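Local coordinates for protein glycoside Hydrolase (Bacteroides uniformis, PDB 5T99) that probably hydrolyses beta-galactosidic linkages at chain ends of agarose-derived sugars, as a family 2 glycoside hydrolase that binds d-galacto-isofagomine, at residues Q713-D719 and Y732-E738; K798-I804 and T816-L822. All coordinates share one frame; numbering follows the deposited sequence.

Contact 1: residues Q713-D719 and Y732-E738; sequences QIKLIPD and YITVRIE
The E738 carboxylate lies over the aliphatic chain of K715, with OE2 3.5 Å from K715 CD. It sits on one face of an antiparallel pair in a four-stranded sheet of the C-terminal beta-sandwich, where 713-718 is an edge strand. E738 OE2 meets the edge of the R736 guanidinium, in its plane. NE, at 2.8 Å from OE2, and NH2 both donate to that one oxygen, a side-on grip from its anti side. The Q713 amide is turned 77° from the carboxylate, and its NE2 bonds to the D739 carbonyl. A water joins E738 OE1 to K715 NZ. Without this carboxylate, as with an alanine here, R736 is likely to lose its charge partner and turn more freely, and the water its second mate. The other face is apolar: I714 CG2 touches V735 CG1, and I733 lies against L716 and P718. Six backbone bonds join Q713 with E738, K715 with R736 and I717 with T734, and D719 N adds one to Y732 O. CG of D719 stands between its backbone N and carbonyl carbon (chi1 65°). This turns OD1 to the Y732 backbone, while OD2 pairs with R328 of helix 327-339. Y732 N reaches D719 OD1 at 2.9 Å, from above the carboxylate plane.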
ATOM      1  N   GLN A 713      -8.247   2.137  34.444  1.00 35.43           N
ATOM      2  CA  GLN A 713      -8.837   3.165  33.567  1.00 35.49           C
ATOM      3  C   GLN A 713      -8.516   3.005  32.079  1.00 34.91           C
ATOM      4  O   GLN A 713      -7.516   2.385  31.692  1.00 34.79           O
ATOM      5  CB  GLN A 713      -8.378   4.548  34.029  1.00 37.21           C
ATOM      6  CG  GLN A 713      -6.865   4.671  34.195  1.00 38.63           C
ATOM      7  CD  GLN A 713      -6.417   6.059  34.621  1.00 40.41           C
ATOM      8  OE1 GLN A 713      -7.151   7.034  34.478  1.00 43.54           O
ATOM      9  NE2 GLN A 713      -5.201   6.151  35.150  1.00 41.49           N
ATOM     10  N   ILE A 714      -9.374   3.604  31.260  1.00 34.64           N
ATOM     11  CA  ILE A 714      -9.208   3.633  29.809  1.00 34.64           C
ATOM     12  C   ILE A 714      -8.769   5.043  29.397  1.00 35.72           C
ATOM     13  O   ILE A 714      -9.351   6.025  29.864  1.00 36.32           O
ATOM     14  CB  ILE A 714     -10.524   3.279  29.072  1.00 33.40           C
ATOM     15  CG1 ILE A 714     -11.158   1.990  29.644  1.00 31.75           C
ATOM     16  CG2 ILE A 714     -10.274   3.153  27.562  1.00 33.14           C
ATOM     17  CD1 ILE A 714     -12.579   1.742  29.184  1.00 31.24           C
ATOM     18  N   LYS A 715      -7.743   5.137  28.546  1.00 36.12           N
ATOM     19  CA  LYS A 715      -7.359   6.409  27.924  1.00 37.00           C
ATOM     20  C   LYS A 715      -7.583   6.285  26.423  1.00 34.62           C
ATOM     21  O   LYS A 715      -7.325   5.228  25.847  1.00 33.21           O
ATOM     22  CB  LYS A 715      -5.904   6.770  28.238  1.00 41.11           C
ATOM     23  CG  LYS A 715      -5.650   8.279  28.308  1.00 46.47           C
ATOM     24  CD  LYS A 715      -4.159   8.630  28.211  1.00 50.35           C
ATOM     25  CE  LYS A 715      -3.897  10.140  28.133  1.00 52.23           C
ATOM     26  NZ  LYS A 715      -3.662  10.780  29.465  1.00 53.11           N
ATOM     27  N   LEU A 716      -8.091   7.354  25.806  1.00 32.89           N
ATOM     28  CA  LEU A 716      -8.359   7.394  24.359  1.00 31.10           C
ATOM     29  C   LEU A 716      -7.468   8.438  23.705  1.00 29.56           C
ATOM     30  O   LEU A 716      -7.447   9.581  24.149  1.00 28.74           O
ATOM     31  CB  LEU A 716      -9.826   7.734  24.074  1.00 29.54           C
ATOM     32  CG  LEU A 716     -10.874   6.774  24.626  1.00 29.90           C
ATOM     33  CD1 LEU A 716     -12.270   7.342  24.413  1.00 30.17           C
ATOM     34  CD2 LEU A 716     -10.772   5.393  23.999  1.00 30.30           C
ATOM     35  N   ILE A 717      -6.748   8.046  22.654  1.00 29.34           N
ATOM     36  CA  ILE A 717      -5.848   8.966  21.928  1.00 30.28           C
ATOM     37  C   ILE A 717      -6.145   8.949  20.415  1.00 29.55           C
ATOM     38  O   ILE A 717      -5.646   8.085  19.687  1.00 29.58           O
ATOM     39  CB  ILE A 717      -4.359   8.661  22.209  1.00 30.24           C
ATOM     40  CG1 ILE A 717      -4.136   8.497  23.718  1.00 30.77           C
ATOM     41  CG2 ILE A 717      -3.467   9.771  21.646  1.00 30.20           C
ATOM     42  CD1 ILE A 717      -2.686   8.349  24.119  1.00 31.45           C
ATOM     43  N   PRO A 718      -6.973   9.903  19.942  1.00 28.80           N
ATOM     44  CA  PRO A 718      -7.174  10.055  18.502  1.00 28.13           C
ATOM     45  C   PRO A 718      -5.901  10.530  17.818  1.00 27.70           C
ATOM     46  O   PRO A 718      -5.207  11.402  18.356  1.00 28.02           O
ATOM     47  CB  PRO A 718      -8.265  11.134  18.404  1.00 28.61           C
ATOM     48  CG  PRO A 718      -8.879  11.209  19.767  1.00 28.20           C
ATOM     49  CD  PRO A 718      -7.763  10.892  20.701  1.00 28.38           C
ATOM     50  N   ASP A 719      -5.582   9.944  16.665  1.00 27.08           N
ATOM     51  CA  ASP A 719      -4.443  10.419  15.874  1.00 26.69           C
ATOM     52  C   ASP A 719      -4.742  11.792  15.258  1.00 25.97           C
ATOM     53  O   ASP A 719      -3.850  12.616  15.144  1.00 25.93           O
ATOM     54  CB  ASP A 719      -3.988   9.386  14.823  1.00 26.42           C
ATOM     55  CG  ASP A 719      -5.024   9.112  13.731  1.00 26.48           C
ATOM     56  OD1 ASP A 719      -6.235   9.389  13.913  1.00 25.68           O
ATOM     57  OD2 ASP A 719      -4.611   8.574  12.684  1.00 25.96           O
ATOM     58  N   TYR A 732      -8.316   7.434  13.842  1.00 21.81           N
ATOM     59  CA  TYR A 732      -7.803   6.220  14.483  1.00 22.09           C
ATOM     60  C   TYR A 732      -7.504   6.529  15.954  1.00 22.53           C
ATOM     61  O   TYR A 732      -6.504   7.191  16.273  1.00 22.00           O
ATOM     62  CB  TYR A 732      -6.528   5.728  13.784  1.00 21.63           C
ATOM     63  CG  TYR A 732      -6.775   4.973  12.496  1.00 22.16           C
ATOM     64  CD1 TYR A 732      -6.706   3.573  12.450  1.00 21.77           C
ATOM     65  CD2 TYR A 732      -7.072   5.652  11.315  1.00 22.05           C
ATOM     66  CE1 TYR A 732      -6.923   2.882  11.266  1.00 21.78           C
ATOM     67  CE2 TYR A 732      -7.291   4.964  10.129  1.00 22.46           C
ATOM     68  CZ  TYR A 732      -7.213   3.584  10.104  1.00 22.02           C
ATOM     69  OH  TYR A 732      -7.432   2.931   8.912  1.00 21.96           O
ATOM     70  N   ILE A 733      -8.361   6.030  16.841  1.00 22.80           N
ATOM     71  CA  ILE A 733      -8.263   6.315  18.274  1.00 23.08           C
ATOM     72  C   ILE A 733      -7.620   5.139  19.001  1.00 22.90           C
ATOM     73  O   ILE A 733      -8.240   4.092  19.167  1.00 22.33           O
ATOM     74  CB  ILE A 733      -9.653   6.667  18.863  1.00 23.32           C
ATOM     75  CG1 ILE A 733     -10.227   7.903  18.156  1.00 23.40           C
ATOM     76  CG2 ILE A 733      -9.557   6.915  20.365  1.00 23.94           C
ATOM     77  CD1 ILE A 733     -11.732   8.065  18.285  1.00 23.96           C
ATOM     78  N   THR A 734      -6.364   5.313  19.404  1.00 24.05           N
ATOM     79  CA  THR A 734      -5.671   4.328  20.224  1.00 25.22           C
ATOM     80  C   THR A 734      -6.383   4.196  21.565  1.00 27.32           C
ATOM     81  O   THR A 734      -6.783   5.201  22.160  1.00 28.49           O
ATOM     82  CB  THR A 734      -4.199   4.723  20.489  1.00 25.06           C
ATOM     83  OG1 THR A 734      -3.502   4.859  19.244  1.00 25.90           O
ATOM     84  CG2 THR A 734      -3.490   3.667  21.354  1.00 24.36           C
ATOM     85  N   VAL A 735      -6.526   2.957  22.033  1.00 28.82           N
ATOM     86  CA  VAL A 735      -7.221   2.650  23.274  1.00 29.21           C
ATOM     87  C   VAL A 735      -6.235   1.967  24.200  1.00 29.46           C
ATOM     88  O   VAL A 735      -5.772   0.880  23.899  1.00 30.48           O
ATOM     89  CB  VAL A 735      -8.433   1.723  23.038  1.00 30.33           C
ATOM     90  CG1 VAL A 735      -9.178   1.473  24.355  1.00 30.49           C
ATOM     91  CG2 VAL A 735      -9.365   2.303  21.971  1.00 29.41           C
ATOM     92  N   ARG A 736      -5.926   2.619  25.320  1.00 30.74           N
ATOM     93  CA  ARG A 736      -4.951   2.133  26.296  1.00 31.89           C
ATOM     94  C   ARG A 736      -5.659   1.642  27.556  1.00 31.42           C
ATOM     95  O   ARG A 736      -6.634   2.255  27.996  1.00 30.62           O
ATOM     96  CB  ARG A 736      -3.979   3.254  26.669  1.00 32.54           C
ATOM     97  CG  ARG A 736      -2.978   3.591  25.578  1.00 33.47           C
ATOM     98  CD  ARG A 736      -2.297   4.915  25.862  1.00 34.06           C
ATOM     99  NE  ARG A 736      -1.605   4.947  27.154  1.00 34.60           N
ATOM    100  CZ  ARG A 736      -0.394   4.438  27.398  1.00 36.10           C
ATOM    101  NH1 ARG A 736       0.297   3.809  26.445  1.00 36.29           N
ATOM    102  NH2 ARG A 736       0.137   4.554  28.619  1.00 36.15           N
ATOM    103  N   ILE A 737      -5.167   0.537  28.120  1.00 30.84           N
ATOM    104  CA  ILE A 737      -5.616   0.064  29.423  1.00 31.36           C
ATOM    105  C   ILE A 737      -4.530   0.472  30.406  1.00 31.78           C
ATOM    106  O   ILE A 737      -3.408  -0.047  30.350  1.00 29.52           O
ATOM    107  CB  ILE A 737      -5.851  -1.466  29.464  1.00 31.10           C
ATOM    108  CG1 ILE A 737      -6.813  -1.920  28.357  1.00 31.83           C
ATOM    109  CG2 ILE A 737      -6.395  -1.893  30.820  1.00 31.00           C
ATOM    110  CD1 ILE A 737      -8.198  -1.290  28.406  1.00 32.45           C
ATOM    111  N   GLU A 738      -4.870   1.411  31.290  1.00 34.26           N
ATOM    112  CA  GLU A 738      -3.914   1.978  32.251  1.00 37.29           C
ATOM    113  C   GLU A 738      -4.238   1.604  33.707  1.00 37.59           C
ATOM    114  O   GLU A 738      -5.391   1.338  34.060  1.00 37.28           O
ATOM    115  CB  GLU A 738      -3.856   3.505  32.099  1.00 38.32           C
ATOM    116  CG  GLU A 738      -3.035   3.970  30.903  1.00 40.91           C
ATOM    117  CD  GLU A 738      -3.140   5.468  30.613  1.00 43.11           C
ATOM    118  OE1 GLU A 738      -3.858   6.201  31.336  1.00 43.16           O
ATOM    119  OE2 GLU A 738      -2.486   5.917  29.641  1.00 44.99           O
TER
HETATM  120  O   HOH W   1      -4.186   8.890  31.545  1.00 34.46           O
HETATM  121  O   HOH W   2      -4.111   6.556  17.353  1.00 16.65           O

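Contact 2: residues K798-I804 and T816-L822; sequences KQGKMNI and TTINVEL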
ATOM      1  N   LYS A 798     -21.963  16.317   7.075  1.00 43.46           N
ATOM      2  CA  LYS A 798     -22.451  16.558   8.429  1.00 44.10           C
ATOM      3  C   LYS A 798     -21.294  17.052   9.307  1.00 43.29           C
ATOM      4  O   LYS A 798     -20.428  16.272   9.706  1.00 42.72           O
ATOM      5  CB  LYS A 798     -23.101  15.281   8.994  1.00 45.73           C
ATOM      6  CG  LYS A 798     -24.536  15.481   9.466  1.00 47.87           C
ATOM      7  CD  LYS A 798     -25.304  14.168   9.586  1.00 48.72           C
ATOM      8  CE  LYS A 798     -24.888  13.372  10.813  1.00 48.62           C
ATOM      9  NZ  LYS A 798     -25.834  12.244  11.034  1.00 48.80           N
ATOM     10  N   GLN A 799     -21.288  18.357   9.581  1.00 43.78           N
ATOM     11  CA  GLN A 799     -20.269  18.999  10.419  1.00 44.32           C
ATOM     12  C   GLN A 799     -20.687  18.972  11.880  1.00 42.23           C
ATOM     13  O   GLN A 799     -21.858  18.759  12.181  1.00 39.93           O
ATOM     14  CB  GLN A 799     -20.051  20.450   9.991  1.00 46.94           C
ATOM     15  CG  GLN A 799     -19.762  20.632   8.506  1.00 50.65           C
ATOM     16  CD  GLN A 799     -19.294  22.037   8.173  1.00 54.39           C
ATOM     17  OE1 GLN A 799     -18.109  22.368   8.325  1.00 55.62           O
ATOM     18  NE2 GLN A 799     -20.222  22.874   7.718  1.00 55.51           N
ATOM     19  N   GLY A 800     -19.716  19.176  12.772  1.00 40.38           N
ATOM     20  CA  GLY A 800     -19.961  19.260  14.211  1.00 40.18           C
ATOM     21  C   GLY A 800     -19.150  18.257  15.013  1.00 41.58           C
ATOM     22  O   GLY A 800     -18.139  17.734  14.534  1.00 41.47           O
ATOM     23  N   LYS A 801     -19.605  17.990  16.239  1.00 41.22           N
ATOM     24  CA  LYS A 801     -18.914  17.087  17.153  1.00 42.10           C
ATOM     25  C   LYS A 801     -19.315  15.633  16.923  1.00 39.92           C
ATOM     26  O   LYS A 801     -20.483  15.321  16.669  1.00 39.29           O
ATOM     27  CB  LYS A 801     -19.220  17.433  18.611  1.00 45.54           C
ATOM     28  CG  LYS A 801     -18.953  18.866  19.038  1.00 48.54           C
ATOM     29  CD  LYS A 801     -19.212  19.008  20.537  1.00 52.71           C
ATOM     30  CE  LYS A 801     -19.585  20.429  20.932  1.00 56.42           C
ATOM     31  NZ  LYS A 801     -18.501  21.400  20.601  1.00 58.11           N
ATOM     32  N   MET A 802     -18.334  14.747  17.016  1.00 38.15           N
ATOM     33  CA  MET A 802     -18.578  13.320  17.086  1.00 36.22           C
ATOM     34  C   MET A 802     -18.072  12.914  18.458  1.00 34.66           C
ATOM     35  O   MET A 802     -16.891  13.107  18.760  1.00 33.49           O
ATOM     36  CB  MET A 802     -17.817  12.604  15.980  1.00 35.46           C
ATOM     37  CG  MET A 802     -17.905  11.091  16.053  1.00 36.16           C
ATOM     38  SD  MET A 802     -17.128  10.143  14.730  1.00 35.68           S
ATOM     39  CE  MET A 802     -16.219  11.364  13.780  1.00 36.39           C
ATOM     40  N   ASN A 803     -18.963  12.362  19.282  1.00 34.36           N
ATOM     41  CA  ASN A 803     -18.662  12.061  20.691  1.00 34.24           C
ATOM     42  C   ASN A 803     -18.494  10.578  20.914  1.00 33.59           C
ATOM     43  O   ASN A 803     -19.412   9.806  20.666  1.00 34.12           O
ATOM     44  CB  ASN A 803     -19.772  12.592  21.595  1.00 33.98           C
ATOM     45  CG  ASN A 803     -20.006  14.075  21.398  1.00 34.65           C
ATOM     46  OD1 ASN A 803     -21.116  14.496  21.071  1.00 35.60           O
ATOM     47  ND2 ASN A 803     -18.951  14.873  21.559  1.00 33.87           N
ATOM     48  N   ILE A 804     -17.313  10.196  21.392  1.00 33.66           N
ATOM     49  CA  ILE A 804     -16.962   8.800  21.609  1.00 34.51           C
ATOM     50  C   ILE A 804     -17.012   8.500  23.104  1.00 33.91           C
ATOM     51  O   ILE A 804     -16.582   9.314  23.917  1.00 34.21           O
ATOM     52  CB  ILE A 804     -15.534   8.479  21.104  1.00 35.15           C
ATOM     53  CG1 ILE A 804     -15.258   9.116  19.728  1.00 36.92           C
ATOM     54  CG2 ILE A 804     -15.291   6.977  21.084  1.00 34.91           C
ATOM     55  CD1 ILE A 804     -16.298   8.859  18.658  1.00 37.35           C
ATOM     56  N   THR A 816     -13.944  11.116  24.386  1.00 33.44           N
ATOM     57  CA  THR A 816     -13.199  12.072  23.561  1.00 33.25           C
ATOM     58  C   THR A 816     -14.103  12.565  22.451  1.00 32.65           C
ATOM     59  O   THR A 816     -15.052  11.867  22.059  1.00 30.95           O
ATOM     60  CB  THR A 816     -11.879  11.463  22.999  1.00 31.56           C
ATOM     61  OG1 THR A 816     -11.042  12.500  22.471  1.00 29.68           O
ATOM     62  CG2 THR A 816     -12.155  10.431  21.924  1.00 30.71           C
ATOM     63  N   THR A 817     -13.814  13.768  21.965  1.00 33.09           N
ATOM     64  CA  THR A 817     -14.568  14.361  20.865  1.00 35.29           C
ATOM     65  C   THR A 817     -13.702  14.495  19.618  1.00 34.76           C
ATOM     66  O   THR A 817     -12.544  14.914  19.690  1.00 34.60           O
ATOM     67  CB  THR A 817     -15.145  15.747  21.234  1.00 35.88           C
ATOM     68  OG1 THR A 817     -15.960  15.625  22.401  1.00 37.45           O
ATOM     69  CG2 THR A 817     -16.008  16.307  20.090  1.00 36.53           C
ATOM     70  N   ILE A 818     -14.283  14.133  18.477  1.00 35.37           N
ATOM     71  CA  ILE A 818     -13.671  14.361  17.176  1.00 35.25           C
ATOM     72  C   ILE A 818     -14.516  15.426  16.479  1.00 35.34           C
ATOM     73  O   ILE A 818     -15.741  15.289  16.379  1.00 34.05           O
ATOM     74  CB  ILE A 818     -13.612  13.068  16.327  1.00 33.58           C
ATOM     75  CG1 ILE A 818     -12.916  11.932  17.085  1.00 33.33           C
ATOM     76  CG2 ILE A 818     -12.906  13.327  15.005  1.00 34.42           C
ATOM     77  CD1 ILE A 818     -11.486  12.204  17.521  1.00 32.69           C
ATOM     78  N   ASN A 819     -13.852  16.487  16.018  1.00 35.54           N
ATOM     79  CA  ASN A 819     -14.517  17.562  15.284  1.00 36.40           C
ATOM     80  C   ASN A 819     -14.478  17.289  13.782  1.00 35.37           C
ATOM     81  O   ASN A 819     -13.457  16.873  13.245  1.00 35.45           O
ATOM     82  CB  ASN A 819     -13.894  18.918  15.627  1.00 37.06           C
ATOM     83  CG  ASN A 819     -14.385  19.451  16.959  1.00 37.91           C
ATOM     84  OD1 ASN A 819     -15.545  19.832  17.090  1.00 39.95           O
ATOM     85  ND2 ASN A 819     -13.514  19.465  17.955  1.00 38.37           N
ATOM     86  N   VAL A 820     -15.604  17.532  13.121  1.00 34.81           N
ATOM     87  CA  VAL A 820     -15.795  17.190  11.720  1.00 35.84           C
ATOM     88  C   VAL A 820     -16.130  18.488  10.972  1.00 37.59           C
ATOM     89  O   VAL A 820     -17.091  19.182  11.335  1.00 38.12           O
ATOM     90  CB  VAL A 820     -16.906  16.123  11.576  1.00 35.16           C
ATOM     91  CG1 VAL A 820     -17.112  15.726  10.117  1.00 35.22           C
ATOM     92  CG2 VAL A 820     -16.574  14.909  12.433  1.00 34.65           C
ATOM     93  N   GLU A 821     -15.328  18.808   9.953  1.00 38.17           N
ATOM     94  CA  GLU A 821     -15.429  20.062   9.203  1.00 40.77           C
ATOM     95  C   GLU A 821     -15.675  19.823   7.712  1.00 42.84           C
ATOM     96  O   GLU A 821     -15.487  18.716   7.222  1.00 43.84           O
ATOM     97  CB  GLU A 821     -14.140  20.856   9.374  1.00 42.01           C
ATOM     98  CG  GLU A 821     -13.893  21.351  10.793  1.00 43.90           C
ATOM     99  CD  GLU A 821     -12.568  22.087  10.941  1.00 44.46           C
ATOM    100  OE1 GLU A 821     -11.803  22.162   9.956  1.00 45.14           O
ATOM    101  OE2 GLU A 821     -12.288  22.586  12.051  1.00 44.51           O
ATOM    102  N   LEU A 822     -16.073  20.891   7.019  1.00 46.02           N
ATOM    103  CA  LEU A 822     -16.353  20.932   5.565  1.00 48.90           C
ATOM    104  C   LEU A 822     -17.719  20.339   5.236  1.00 51.18           C
ATOM    105  O   LEU A 822     -18.668  21.074   4.951  1.00 51.69           O
ATOM    106  CB  LEU A 822     -15.257  20.282   4.697  1.00 49.56           C
ATOM    107  CG  LEU A 822     -13.928  21.025   4.545  1.00 51.17           C
ATOM    108  CD1 LEU A 822     -13.247  21.316   5.870  1.00 50.69           C
ATOM    109  CD2 LEU A 822     -13.003  20.220   3.634  1.00 53.25           C
TER
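V820, M802 and Q799 lose the most surface here. V820 and M802 share the buried face of the pair. The methyl CE of M802 comes across V820, 3.8 Å from CG2, and lies alongside I818, 4.0 Å from its CB. M802 has CG anti to the backbone N (chi1 174°), and the chain then bends at chi3, which brings CE back over the neighbouring strand. V792 and I723 also touch M802. The other methyl of V820, CG1, faces the 798-804 backbone and stands 3.4 Å from K798 O.

Q799 works at the open end. Its extended chain runs along the last residues, and OE1 takes a weak bond from L822 N at 2.8 Å, bent to 122° at the hydrogen. Next to it, G800 takes a positive phi (124°), where a CB would run into the carbonyl O of Q799. It still forms a two-way backbone pair with V820. M802 with I818 and I804 with T816 pair in the same way, and the bond from M802 N to I818 O is 2.7 Å long. On the other face, K801 CB rests on T817 CG2, and N803 ND2 makes a weak bond to T817 OG1.

The two strands form an antiparallel beta hairpin at the C-terminus. It lies in the second sheet of a beta-sandwich, as in immunoglobulin-like domains.

How the contacts relate
Both contacts are antiparallel strand pairs of the C-terminal domain, in different sheets, with centres about 17 Å apart. Both are partly buried, contact 1 more so (six buried residues and two exposed, against four and five). Each has a mostly apolar inner face and a more polar outer one. The inner faces meet: P718 CB lies 3.5 Å from I818 CD1, and L716 and P718 pack on T816, building part of the sandwich core. Their outer chemistry differs. Contact 1 carries a salt bridge and bridging waters, and one end reaches helix 327-339. Contact 2 has two weak hydrogen bonds involving side-chain amides, and K798 pairs outside it with D795. Its open end is exposed.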